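Local atomic coordinates of Xaa-Pro dipeptidase (Pyrococcus horikoshii, PDB entry 1WY2), a protein that probably splits dipeptides with proline at the C-terminal position and a nonpolar residue before it, using two cobalt ions per subunit. Residues Ala247-Lys250 and Ala251-Ala255. Numbering follows the deposited sequence.
Sequences AQKK and AVESA
Ser254 turns its hydroxyl back onto the carbonyl of Lys250, one turn earlier, in the last turn of helix 235-254. OG donates to Lys250 O at 2.8 Å, from above the carbonyl plane. The torsion that sets OG beside its own backbone N (chi1 -59°) aims it at this oxygen. Ser254 N also reaches Lys250 O, but that bond is bent and weak, with an N-H...O angle of 127°. The same carbonyl thus takes two donors from one residue, the hydroxyl and a weak amide. An alanine here would probably cost Lys250 O its hydroxyl bond and leave it the weak amide bond from the same position, where the helix ends.

The preceding turn is regular. Ala251 N, Val252 N and Glu253 N give alpha-helical bonds to Ala247 O, Gln248 O and Lys249 O. Glu253 CG packs against Lys249 O, at 3.0 Å. The Glu253 carboxylate makes no direct bond to Lys250: Lys250 NZ and Glu253 OE2 lie 5.0 Å apart. A water bridges them, accepting from Lys250 NZ at 3.1 Å and donating to Glu253 OE2 at 3.0 Å.

On the buried side, the Gln248 side chain crosses that of Val252 obliquely, with Gln248 NE2 3.6 Å from Val252 CG2. Its polar ends are satisfied by other parts of the chain: NE2 donates to Asp331, and OE1 accepts from Arg348. Gln248 lies about 6 Å, side chain to side chain, from the metal ligands Glu316 and Glu330, so it belongs to the surroundings of the dinuclear site.

The helix packs between its neighbours in the M24 metallopeptidase domain. Lys250 and Ser254 touch Ile267 of helix 261-274, while Ala251 and Val252 rest on Ile315 of strand 312-321.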
loop_
_atom_site.group_PDB
_atom_site.type_symbol
_atom_site.label_atom_id
_atom_site.label_comp_id
_atom_site.label_asym_id
_atom_site.label_seq_id
_atom_site.Cartn_x
_atom_site.Cartn_y
_atom_site.Cartn_z
ATOM N N ALA A 247 -14.552 12.267 26.067
ATOM C CA ALA A 247 -13.123 12.450 25.841
ATOM C C ALA A 247 -12.843 13.050 24.466
ATOM O O ALA A 247 -12.001 13.936 24.332
ATOM C CB ALA A 247 -12.399 11.111 25.984
ATOM N N GLN A 248 -13.548 12.572 23.445
ATOM C CA GLN A 248 -13.338 13.076 22.091
ATOM C C GLN A 248 -13.751 14.544 22.004
ATOM O O GLN A 248 -13.023 15.370 21.456
ATOM C CB GLN A 248 -14.136 12.232 21.086
ATOM C CG GLN A 248 -13.631 12.294 19.636
ATOM C CD GLN A 248 -14.280 13.395 18.817
ATOM O OE1 GLN A 248 -15.212 14.054 19.267
ATOM N NE2 GLN A 248 -13.796 13.586 17.597
ATOM N N LYS A 249 -14.916 14.869 22.556
ATOM C CA LYS A 249 -15.397 16.247 22.524
ATOM C C LYS A 249 -14.447 17.196 23.244
ATOM O O LYS A 249 -14.143 18.280 22.742
ATOM C CB LYS A 249 -16.788 16.342 23.154
ATOM C CG LYS A 249 -17.907 15.818 22.274
ATOM C CD LYS A 249 -19.254 15.950 22.972
ATOM C CE LYS A 249 -19.545 17.399 23.347
ATOM N NZ LYS A 249 -20.805 17.529 24.133
ATOM N N LYS A 250 -13.976 16.783 24.416
ATOM C CA LYS A 250 -13.064 17.607 25.201
ATOM C C LYS A 250 -11.747 17.826 24.456
ATOM O O LYS A 250 -11.219 18.938 24.433
ATOM C CB LYS A 250 -12.791 16.949 26.556
ATOM C CG LYS A 250 -11.959 17.800 27.510
ATOM C CD LYS A 250 -12.690 19.080 27.883
ATOM C CE LYS A 250 -11.895 19.898 28.887
ATOM N NZ LYS A 250 -12.614 21.145 29.271
ATOM N N ALA A 251 -11.225 16.769 23.839
ATOM C CA ALA A 251 -9.972 16.881 23.102
ATOM C C ALA A 251 -10.119 17.834 21.919
ATOM O O ALA A 251 -9.261 18.682 21.694
ATOM C CB ALA A 251 -9.515 15.508 22.622
ATOM N N VAL A 252 -11.203 17.697 21.162
ATOM C CA VAL A 252 -11.420 18.578 20.018
ATOM C C VAL A 252 -11.504 20.032 20.486
ATOM O O VAL A 252 -10.920 20.926 19.874
ATOM C CB VAL A 252 -12.722 18.223 19.262
ATOM C CG1 VAL A 252 -12.991 19.259 18.182
ATOM C CG2 VAL A 252 -12.603 16.833 18.631
ATOM N N GLU A 253 -12.229 20.262 21.577
ATOM C CA GLU A 253 -12.385 21.609 22.126
ATOM C C GLU A 253 -11.073 22.180 22.665
ATOM O O GLU A 253 -10.913 23.400 22.753
ATOM C CB GLU A 253 -13.430 21.606 23.248
ATOM C CG GLU A 253 -14.836 21.235 22.799
ATOM C CD GLU A 253 -15.784 20.985 23.962
ATOM O OE1 GLU A 253 -16.979 20.706 23.710
ATOM O OE2 GLU A 253 -15.341 21.053 25.131
ATOM N N SER A 254 -10.144 21.299 23.024
ATOM C CA SER A 254 -8.851 21.708 23.567
ATOM C C SER A 254 -7.773 21.893 22.503
ATOM O O SER A 254 -6.721 22.480 22.771
ATOM C CB SER A 254 -8.370 20.677 24.592
ATOM O OG SER A 254 -9.299 20.539 25.654
ATOM N N ALA A 255 -8.024 21.381 21.302
ATOM C CA ALA A 255 -7.065 21.490 20.208
ATOM C C ALA A 255 -6.925 22.933 19.741
ATOM O O ALA A 255 -7.888 23.543 19.275
ATOM C CB ALA A 255 -7.495 20.603 19.046
HETATM O O HOH W 1 -13.390 22.717 26.726
#